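Pyrrolysyl-tRNA synthetase (Desulfitobacterium hafniense, PDB 3DSQ) probably catalyses the ATP-dependent attachment of pyrrolysine to its cognate tRNA, as a homodimeric class II aminoacyl-tRNA synthetase. Local coordinates at residues B[72-80]-B[257-265]; B[173-184]-B[248-258]. All coordinates share one frame; numbering follows the deposited sequence.

Interaction 1: residues B[72-80]-B[257-265]; sequences ALLELEEKL and LERLLMIRE
Leu257 enters a hole formed by Leu73, Leu76, Glu77 and Leu80, a knobs-into-holes contact between the motif 3 helix (257-265) and the motif 1 helix (72-80) of the class II synthetase fold. The helix axes pass 10.2 Å apart at 108°. Packing is tightest at the knob: Leu257 CD2 meets Leu80 CD1 tip to tip at 3.4 Å, closer than two methyl carbons usually sit, while Leu257 CD1 rests on Glu77 CG at 3.8 Å, the two side chains nearly perpendicular. Leu257 CB is touched by CD1 of both Leu73 and Leu76, each 3.9 Å away. With an alanine here, the hole would probably be left partly unfilled, and Leu80 CD1 and Glu77 CG would lose the methyl groups that meet them. One turn on, Leu261 CG lies 3.8 Å from Leu76 CD1, the two side chains meeting tip to tip. With its CG anti to the carbonyl carbon (chi1 -75°), Leu261 also lays CD1 against Leu73 N at 3.6 Å. The Arg264 side is looser and partly solvent-exposed. Here the Arg264 guanidinium slides past Leu76, Arg264 NH2 staying 4.1 Å from Leu76 CG, with Leu261 CD2 over the rim of one face. Arg264 NE is hydrogen-bonded to Ala202 O, and NH1 forms a salt bridge with Glu265. A water fills in on this side, donating to Ala72 O and Glu75 OE1 and accepting a weak bond from Arg264 NH1 at 3.4 Å.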
loop_
_atom_site.group_PDB
_atom_site.type_symbol
_atom_site.label_atom_id
_atom_site.label_comp_id
_atom_site.label_asym_id
_atom_site.label_seq_id
_atom_site.Cartn_x
_atom_site.Cartn_y
_atom_site.Cartn_z
ATOM N N ALA B 72 12.692 5.079 1.915
ATOM C CA ALA B 72 12.102 6.304 2.439
ATOM C C ALA B 72 10.586 6.346 2.496
ATOM O O ALA B 72 10.012 6.797 3.492
ATOM C CB ALA B 72 12.610 7.497 1.635
ATOM N N LEU B 73 9.932 5.890 1.428
ATOM C CA LEU B 73 8.480 5.912 1.393
ATOM C C LEU B 73 7.913 5.119 2.558
ATOM O O LEU B 73 7.005 5.576 3.226
ATOM C CB LEU B 73 7.951 5.347 0.058
ATOM C CG LEU B 73 6.425 5.297 -0.088
ATOM C CD1 LEU B 73 5.836 6.700 0.117
ATOM C CD2 LEU B 73 6.045 4.757 -1.479
ATOM N N LEU B 74 8.451 3.931 2.802
ATOM C CA LEU B 74 7.958 3.092 3.885
ATOM C C LEU B 74 8.331 3.635 5.259
ATOM O O LEU B 74 7.563 3.515 6.210
ATOM C CB LEU B 74 8.477 1.658 3.729
ATOM C CG LEU B 74 7.906 0.898 2.519
ATOM C CD1 LEU B 74 8.512 -0.497 2.453
ATOM C CD2 LEU B 74 6.381 0.821 2.624
ATOM N N GLU B 75 9.513 4.233 5.359
ATOM C CA GLU B 75 9.975 4.797 6.621
ATOM C C GLU B 75 9.101 6.003 6.937
ATOM O O GLU B 75 8.699 6.222 8.084
ATOM C CB GLU B 75 11.439 5.222 6.491
ATOM C CG GLU B 75 12.058 5.773 7.764
ATOM C CD GLU B 75 13.447 6.346 7.520
ATOM O OE1 GLU B 75 13.557 7.319 6.741
ATOM O OE2 GLU B 75 14.426 5.820 8.099
ATOM N N LEU B 76 8.802 6.775 5.898
ATOM C CA LEU B 76 7.968 7.961 6.028
ATOM C C LEU B 76 6.565 7.526 6.449
ATOM O O LEU B 76 5.960 8.123 7.345
ATOM C CB LEU B 76 7.895 8.691 4.685
ATOM C CG LEU B 76 7.650 10.201 4.609
ATOM C CD1 LEU B 76 6.725 10.487 3.444
ATOM C CD2 LEU B 76 7.068 10.731 5.892
ATOM N N GLU B 77 6.055 6.481 5.798
ATOM C CA GLU B 77 4.722 5.971 6.094
ATOM C C GLU B 77 4.537 5.570 7.556
ATOM O O GLU B 77 3.527 5.911 8.179
ATOM C CB GLU B 77 4.390 4.780 5.187
ATOM C CG GLU B 77 3.856 5.181 3.826
ATOM C CD GLU B 77 3.378 3.992 3.008
ATOM O OE1 GLU B 77 2.960 2.981 3.616
ATOM O OE2 GLU B 77 3.403 4.073 1.759
ATOM N N GLU B 78 5.501 4.842 8.108
ATOM C CA GLU B 78 5.382 4.435 9.498
ATOM C C GLU B 78 5.509 5.657 10.406
ATOM O O GLU B 78 4.804 5.774 11.408
ATOM C CB GLU B 78 6.455 3.407 9.860
ATOM C CG GLU B 78 6.232 2.790 11.242
ATOM C CD GLU B 78 7.409 1.973 11.727
ATOM O OE1 GLU B 78 7.710 0.928 11.114
ATOM O OE2 GLU B 78 8.041 2.379 12.725
ATOM N N LYS B 79 6.414 6.556 10.035
ATOM C CA LYS B 79 6.681 7.790 10.773
ATOM C C LYS B 79 5.439 8.666 10.911
ATOM O O LYS B 79 5.134 9.168 11.992
ATOM C CB LYS B 79 7.782 8.583 10.060
ATOM C CG LYS B 79 8.102 9.959 10.655
ATOM C CD LYS B 79 8.815 9.874 12.006
ATOM C CE LYS B 79 9.085 11.271 12.562
ATOM N NZ LYS B 79 9.779 11.257 13.885
ATOM N N LEU B 80 4.728 8.852 9.806
ATOM C CA LEU B 80 3.529 9.677 9.807
ATOM C C LEU B 80 2.388 9.026 10.582
ATOM O O LEU B 80 1.663 9.702 11.307
ATOM C CB LEU B 80 3.085 9.966 8.368
ATOM C CG LEU B 80 4.061 10.729 7.465
ATOM C CD1 LEU B 80 3.440 10.917 6.080
ATOM C CD2 LEU B 80 4.390 12.078 8.076
ATOM N N LEU B 257 2.876 11.714 -0.638
ATOM C CA LEU B 257 4.132 11.362 0.026
ATOM C C LEU B 257 5.380 11.337 -0.854
ATOM O O LEU B 257 6.456 11.756 -0.405
ATOM C CB LEU B 257 3.990 10.023 0.771
ATOM C CG LEU B 257 2.898 9.995 1.845
ATOM C CD1 LEU B 257 3.058 8.751 2.696
ATOM C CD2 LEU B 257 2.977 11.252 2.724
ATOM N N GLU B 258 5.260 10.843 -2.087
ATOM C CA GLU B 258 6.422 10.819 -2.969
ATOM C C GLU B 258 6.840 12.255 -3.237
ATOM O O GLU B 258 8.031 12.576 -3.258
ATOM C CB GLU B 258 6.125 10.116 -4.309
ATOM C CG GLU B 258 5.853 8.608 -4.225
ATOM C CD GLU B 258 4.424 8.294 -3.827
ATOM O OE1 GLU B 258 3.626 9.246 -3.709
ATOM O OE2 GLU B 258 4.093 7.101 -3.639
ATOM N N ARG B 259 5.858 13.126 -3.430
ATOM C CA ARG B 259 6.158 14.523 -3.688
ATOM C C ARG B 259 6.797 15.162 -2.450
ATOM O O ARG B 259 7.709 15.974 -2.566
ATOM C CB ARG B 259 4.890 15.277 -4.087
ATOM C CG ARG B 259 5.143 16.734 -4.384
ATOM C CD ARG B 259 3.926 17.427 -4.971
ATOM N NE ARG B 259 4.191 18.852 -5.163
ATOM C CZ ARG B 259 3.359 19.702 -5.758
ATOM N NH1 ARG B 259 2.194 19.276 -6.229
ATOM N NH2 ARG B 259 3.697 20.982 -5.882
ATOM N N LEU B 260 6.308 14.798 -1.270
ATOM C CA LEU B 260 6.872 15.320 -0.032
ATOM C C LEU B 260 8.329 14.897 0.026
ATOM O O LEU B 260 9.214 15.716 0.257
ATOM C CB LEU B 260 6.152 14.750 1.196
ATOM C CG LEU B 260 4.917 15.426 1.805
ATOM C CD1 LEU B 260 4.709 14.846 3.204
ATOM C CD2 LEU B 260 5.105 16.934 1.917
ATOM N N LEU B 261 8.571 13.605 -0.191
ATOM C CA LEU B 261 9.928 13.070 -0.160
ATOM C C LEU B 261 10.855 13.744 -1.155
ATOM O O LEU B 261 12.008 14.051 -0.827
ATOM C CB LEU B 261 9.921 11.557 -0.420
ATOM C CG LEU B 261 9.442 10.713 0.760
ATOM C CD1 LEU B 261 9.348 9.274 0.342
ATOM C CD2 LEU B 261 10.397 10.875 1.948
ATOM N N MET B 262 10.366 13.968 -2.372
ATOM C CA MET B 262 11.188 14.610 -3.387
ATOM C C MET B 262 11.615 16.011 -2.937
ATOM O O MET B 262 12.757 16.431 -3.141
ATOM C CB MET B 262 10.422 14.710 -4.707
ATOM C CG MET B 262 11.062 15.660 -5.712
ATOM S SD MET B 262 10.201 15.640 -7.309
ATOM C CE MET B 262 8.700 16.486 -6.872
ATOM N N ILE B 263 10.676 16.724 -2.329
ATOM C CA ILE B 263 10.907 18.079 -1.856
ATOM C C ILE B 263 11.837 18.108 -0.635
ATOM O O ILE B 263 12.749 18.918 -0.571
ATOM C CB ILE B 263 9.549 18.754 -1.555
ATOM C CG1 ILE B 263 8.801 18.952 -2.881
ATOM C CG2 ILE B 263 9.749 20.066 -0.823
ATOM C CD1 ILE B 263 7.349 19.377 -2.742
ATOM N N ARG B 264 11.628 17.209 0.315
ATOM C CA ARG B 264 12.483 17.161 1.488
ATOM C C ARG B 264 13.900 16.772 1.100
ATOM O O ARG B 264 14.867 17.397 1.522
ATOM C CB ARG B 264 11.947 16.140 2.486
ATOM C CG ARG B 264 12.859 15.902 3.669
ATOM C CD ARG B 264 13.142 14.425 3.827
ATOM N NE ARG B 264 12.160 13.784 4.685
ATOM C CZ ARG B 264 12.053 12.472 4.861
ATOM N NH1 ARG B 264 12.866 11.637 4.234
ATOM N NH2 ARG B 264 11.138 11.996 5.687
ATOM N N GLU B 265 14.017 15.731 0.287
ATOM C CA GLU B 265 15.314 15.224 -0.134
ATOM C C GLU B 265 15.966 15.987 -1.273
ATOM O O GLU B 265 17.162 15.849 -1.510
ATOM C CB GLU B 265 15.180 13.745 -0.501
ATOM C CG GLU B 265 14.783 12.897 0.693
ATOM C CD GLU B 265 15.803 13.000 1.815
ATOM O OE1 GLU B 265 15.401 13.071 2.996
ATOM O OE2 GLU B 265 17.011 13.009 1.510
HETATM O O HOH W 1 11.528 8.682 5.097
#

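Interaction 2: residues B[173-184]-B[248-258]; sequences TMLNLTELGTPL and DPWVGLGFGLE
A bend at chi2 (82°) turns the carboxylate of Glu258 back to Thr173, whose chi1 of -45° sets OG1 beside its own backbone N; the two donors of Thr173 thus face one acceptor group. Thr173 N meets the syn lone pair of Glu258 OE1 at 3.0 Å, N-H...O 172°, with a weak second approach to OE2. Thr173 OG1 donates to Glu258 OE2 at 2.6 Å, on the syn side but tilted out of the carboxylate plane. From there the antiparallel ladder of strands 173-180 and 250-256, from motifs 2 and 3 of the class II core, runs through the hydrogen-bonded pairs Leu175-Phe255, Leu177-Leu253 and Glu179-Val251. On the face carrying these six residues, the side chains of two pairs lie alongside, pointing the same way: Leu177 CD1 sits a tight 3.3 Å from Leu253 CB, and Leu175 CD2 lies 4.0 Å from Phe255 CD1. Helix 187-201 covers this face, Val198 touching Phe255 and Met194 touching Leu177. On the opposite face Met174, Asn176 and Thr178 each stand across from a glycine, Gly256, Gly254 and Gly252, in non-hydrogen-bonded pairs, and Leu180 across from Trp250. At Thr178-Gly252 the CA atoms are only 4.1 Å apart, and a CB on Gly252 would probably press on Thr178 CG2. Toward the far end, Gly181 N donates to Pro249 O at 2.8 Å, continuing the ladder past the last strand pair. Thr182 OG1 donates to the anti lone pair of Glu179 OE1 at 2.8 Å, and that carboxylate is also paired with Arg151 and Arg190. At the helix end, bonds to both carboxylate oxygens fix the rotation of the buried Glu258 group, tying the first turn of helix 257-265 to the motif 2 strand just ahead of Arg259, the motif 3 arginine that in class II relatives contacts ATP.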
loop_
_atom_site.group_PDB
_atom_site.type_symbol
_atom_site.label_atom_id
_atom_site.label_comp_id
_atom_site.label_asym_id
_atom_site.label_seq_id
_atom_site.Cartn_x
_atom_site.Cartn_y
_atom_site.Cartn_z
ATOM N N THR B 173 1.073 7.645 -3.439
ATOM C CA THR B 173 0.641 7.405 -2.074
ATOM C C THR B 173 0.107 8.690 -1.476
ATOM O O THR B 173 0.782 9.721 -1.480
ATOM C CB THR B 173 1.813 6.895 -1.206
ATOM O OG1 THR B 173 2.544 5.890 -1.926
ATOM C CG2 THR B 173 1.292 6.290 0.105
ATOM N N MET B 174 -1.112 8.617 -0.962
ATOM C CA MET B 174 -1.763 9.756 -0.345
ATOM C C MET B 174 -1.967 9.511 1.132
ATOM O O MET B 174 -2.247 8.387 1.556
ATOM C CB MET B 174 -3.149 10.012 -0.958
ATOM C CG MET B 174 -3.135 10.606 -2.351
ATOM S SD MET B 174 -2.374 12.240 -2.404
ATOM C CE MET B 174 -0.855 11.809 -3.104
ATOM N N LEU B 175 -1.794 10.583 1.898
ATOM C CA LEU B 175 -2.031 10.587 3.328
ATOM C C LEU B 175 -3.184 11.572 3.386
ATOM O O LEU B 175 -3.092 12.665 2.840
ATOM C CB LEU B 175 -0.846 11.160 4.112
ATOM C CG LEU B 175 -1.224 11.791 5.472
ATOM C CD1 LEU B 175 -1.889 10.761 6.369
ATOM C CD2 LEU B 175 0.015 12.371 6.150
ATOM N N ASN B 176 -4.284 11.185 4.006
ATOM C CA ASN B 176 -5.402 12.100 4.099
ATOM C C ASN B 176 -5.904 12.005 5.515
ATOM O O ASN B 176 -6.449 10.982 5.897
ATOM C CB ASN B 176 -6.519 11.706 3.129
ATOM C CG ASN B 176 -7.571 12.789 2.980
ATOM O OD1 ASN B 176 -7.949 13.448 3.952
ATOM N ND2 ASN B 176 -8.059 12.971 1.760
ATOM N N LEU B 177 -5.691 13.055 6.305
ATOM C CA LEU B 177 -6.169 13.034 7.676
ATOM C C LEU B 177 -7.348 13.971 7.818
ATOM O O LEU B 177 -7.425 15.004 7.161
ATOM C CB LEU B 177 -5.055 13.381 8.673
ATOM C CG LEU B 177 -4.127 14.587 8.563
ATOM C CD1 LEU B 177 -4.872 15.825 8.139
ATOM C CD2 LEU B 177 -3.483 14.786 9.941
ATOM N N THR B 178 -8.272 13.601 8.688
ATOM C CA THR B 178 -9.481 14.383 8.848
ATOM C C THR B 178 -10.016 14.365 10.255
ATOM O O THR B 178 -9.664 13.512 11.059
ATOM C CB THR B 178 -10.605 13.812 7.978
ATOM O OG1 THR B 178 -10.990 12.538 8.514
ATOM C CG2 THR B 178 -10.130 13.606 6.537
ATOM N N GLU B 179 -10.890 15.324 10.527
ATOM C CA GLU B 179 -11.562 15.423 11.807
ATOM C C GLU B 179 -12.985 15.822 11.467
ATOM O O GLU B 179 -13.209 16.803 10.766
ATOM C CB GLU B 179 -10.929 16.480 12.721
ATOM C CG GLU B 179 -11.606 16.541 14.091
ATOM C CD GLU B 179 -10.947 17.521 15.048
ATOM O OE1 GLU B 179 -11.078 18.742 14.838
ATOM O OE2 GLU B 179 -10.293 17.065 16.013
ATOM N N LEU B 180 -13.933 15.023 11.935
ATOM C CA LEU B 180 -15.348 15.274 11.715
ATOM C C LEU B 180 -15.923 15.786 13.029
ATOM O O LEU B 180 -15.818 15.114 14.055
ATOM C CB LEU B 180 -16.062 13.981 11.327
ATOM C CG LEU B 180 -17.590 14.025 11.256
ATOM C CD1 LEU B 180 -18.041 14.800 10.022
ATOM C CD2 LEU B 180 -18.117 12.602 11.205
ATOM N N GLY B 181 -16.526 16.969 12.990
ATOM C CA GLY B 181 -17.105 17.539 14.191
ATOM C C GLY B 181 -16.270 18.686 14.729
ATOM O O GLY B 181 -16.408 19.080 15.887
ATOM N N THR B 182 -15.399 19.226 13.885
ATOM C CA THR B 182 -14.548 20.342 14.281
ATOM C C THR B 182 -15.412 21.581 14.517
ATOM O O THR B 182 -16.307 21.872 13.726
ATOM C CB THR B 182 -13.524 20.675 13.169
ATOM O OG1 THR B 182 -12.816 19.487 12.799
ATOM C CG2 THR B 182 -12.529 21.720 13.652
ATOM N N PRO B 183 -15.167 22.316 15.616
ATOM C CA PRO B 183 -15.957 23.526 15.892
ATOM C C PRO B 183 -15.653 24.515 14.769
ATOM O O PRO B 183 -14.483 24.775 14.492
ATOM C CB PRO B 183 -15.397 24.013 17.231
ATOM C CG PRO B 183 -14.817 22.769 17.856
ATOM C CD PRO B 183 -14.181 22.076 16.684
ATOM N N LEU B 184 -16.684 25.052 14.118
ATOM C CA LEU B 184 -16.481 26.000 13.019
ATOM C C LEU B 184 -15.336 26.985 13.242
ATOM O O LEU B 184 -14.428 27.104 12.414
ATOM C CB LEU B 184 -17.757 26.801 12.753
ATOM C CG LEU B 184 -18.951 26.097 12.098
ATOM C CD1 LEU B 184 -20.118 27.072 12.013
ATOM C CD2 LEU B 184 -18.572 25.597 10.721
ATOM N N ASP B 248 -21.974 17.881 9.684
ATOM C CA ASP B 248 -21.172 18.380 10.787
ATOM C C ASP B 248 -19.973 19.075 10.160
ATOM O O ASP B 248 -19.560 18.736 9.046
ATOM C CB ASP B 248 -20.681 17.237 11.681
ATOM C CG ASP B 248 -21.811 16.531 12.401
ATOM O OD1 ASP B 248 -22.625 17.217 13.046
ATOM O OD2 ASP B 248 -21.880 15.289 12.334
ATOM N N PRO B 249 -19.422 20.090 10.844
ATOM C CA PRO B 249 -18.260 20.789 10.297
ATOM C C PRO B 249 -17.117 19.783 10.286
ATOM O O PRO B 249 -17.144 18.817 11.043
ATOM C CB PRO B 249 -18.020 21.903 11.309
ATOM C CG PRO B 249 -19.387 22.174 11.839
ATOM C CD PRO B 249 -19.943 20.786 12.032
ATOM N N TRP B 250 -16.121 19.997 9.433
ATOM C CA TRP B 250 -14.982 19.083 9.378
ATOM C C TRP B 250 -13.795 19.704 8.671
ATOM O O TRP B 250 -13.914 20.732 8.015
ATOM C CB TRP B 250 -15.352 17.780 8.649
ATOM C CG TRP B 250 -15.834 17.988 7.222
ATOM C CD1 TRP B 250 -17.130 18.038 6.794
ATOM C CD2 TRP B 250 -15.022 18.183 6.056
ATOM N NE1 TRP B 250 -17.179 18.247 5.436
ATOM C CE2 TRP B 250 -15.899 18.343 4.957
ATOM C CE3 TRP B 250 -13.639 18.238 5.831
ATOM C CZ2 TRP B 250 -15.439 18.555 3.650
ATOM C CZ3 TRP B 250 -13.180 18.448 4.527
ATOM C CH2 TRP B 250 -14.084 18.605 3.455
ATOM N N VAL B 251 -12.641 19.068 8.821
ATOM C CA VAL B 251 -11.431 19.520 8.159
ATOM C C VAL B 251 -10.705 18.288 7.668
ATOM O O VAL B 251 -10.775 17.226 8.280
ATOM C CB VAL B 251 -10.497 20.318 9.099
ATOM C CG1 VAL B 251 -11.172 21.629 9.506
ATOM C CG2 VAL B 251 -10.132 19.480 10.317
ATOM N N GLY B 252 -10.022 18.433 6.541
ATOM C CA GLY B 252 -9.281 17.327 5.982
ATOM C C GLY B 252 -8.085 17.878 5.240
ATOM O O GLY B 252 -8.177 18.906 4.567
ATOM N N LEU B 253 -6.960 17.190 5.360
ATOM C CA LEU B 253 -5.741 17.619 4.704
ATOM C C LEU B 253 -5.157 16.413 3.987
ATOM O O LEU B 253 -5.077 15.327 4.562
ATOM C CB LEU B 253 -4.758 18.149 5.756
ATOM C CG LEU B 253 -3.515 18.927 5.321
ATOM C CD1 LEU B 253 -3.908 20.179 4.557
ATOM C CD2 LEU B 253 -2.704 19.305 6.569
ATOM N N GLY B 254 -4.767 16.605 2.729
ATOM C CA GLY B 254 -4.184 15.515 1.971
ATOM C C GLY B 254 -2.784 15.795 1.460
ATOM O O GLY B 254 -2.510 16.877 0.951
ATOM N N PHE B 255 -1.900 14.805 1.580
ATOM C CA PHE B 255 -0.516 14.935 1.129
ATOM C C PHE B 255 -0.111 13.863 0.112
ATOM O O PHE B 255 -0.591 12.731 0.152
ATOM C CB PHE B 255 0.473 14.800 2.303
ATOM C CG PHE B 255 0.250 15.766 3.439
ATOM C CD1 PHE B 255 -0.903 15.705 4.219
ATOM C CD2 PHE B 255 1.243 16.684 3.786
ATOM C CE1 PHE B 255 -1.059 16.537 5.335
ATOM C CE2 PHE B 255 1.094 17.521 4.900
ATOM C CZ PHE B 255 -0.061 17.441 5.675
ATOM N N GLY B 256 0.791 14.233 -0.790
ATOM C CA GLY B 256 1.340 13.282 -1.741
ATOM C C GLY B 256 2.686 12.943 -1.115
ATOM O O GLY B 256 3.543 13.803 -1.047
ATOM N N LEU B 257 2.876 11.714 -0.638
ATOM C CA LEU B 257 4.132 11.362 0.026
ATOM C C LEU B 257 5.380 11.337 -0.854
ATOM O O LEU B 257 6.456 11.756 -0.405
ATOM C CB LEU B 257 3.990 10.023 0.771
ATOM C CG LEU B 257 2.898 9.995 1.845
ATOM C CD1 LEU B 257 3.058 8.751 2.696
ATOM C CD2 LEU B 257 2.977 11.252 2.724
ATOM N N GLU B 258 5.260 10.843 -2.087
ATOM C CA GLU B 258 6.422 10.819 -2.969
ATOM C C GLU B 258 6.840 12.255 -3.237
ATOM O O GLU B 258 8.031 12.576 -3.258
ATOM C CB GLU B 258 6.125 10.116 -4.309
ATOM C CG GLU B 258 5.853 8.608 -4.225
ATOM C CD GLU B 258 4.424 8.294 -3.827
ATOM O OE1 GLU B 258 3.626 9.246 -3.709
ATOM O OE2 GLU B 258 4.093 7.101 -3.639
#

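How the interactions relate
Interactions 1 and 2, with centres 18 Å apart, share Leu257 and Glu258, where the motif 3 strand passes into its helix. Leu257 thus packs on the motif 1 helix while its backbone N stays bonded to the motif 2 strand. Segments 72-80 and 173-184 also meet directly: Leu80 CD1 lies 3.7 Å from Leu175 CD2, and Leu73 CD2 lies 3.7 Å from Thr173 OG1. All three class II motifs therefore converge at this junction. The sodium ion bound by Ser163, Gln164 and Gln167 lies about 9 Å from the side chain of Glu258 and about 9 Å from that of Met174, so neither contact reaches it directly.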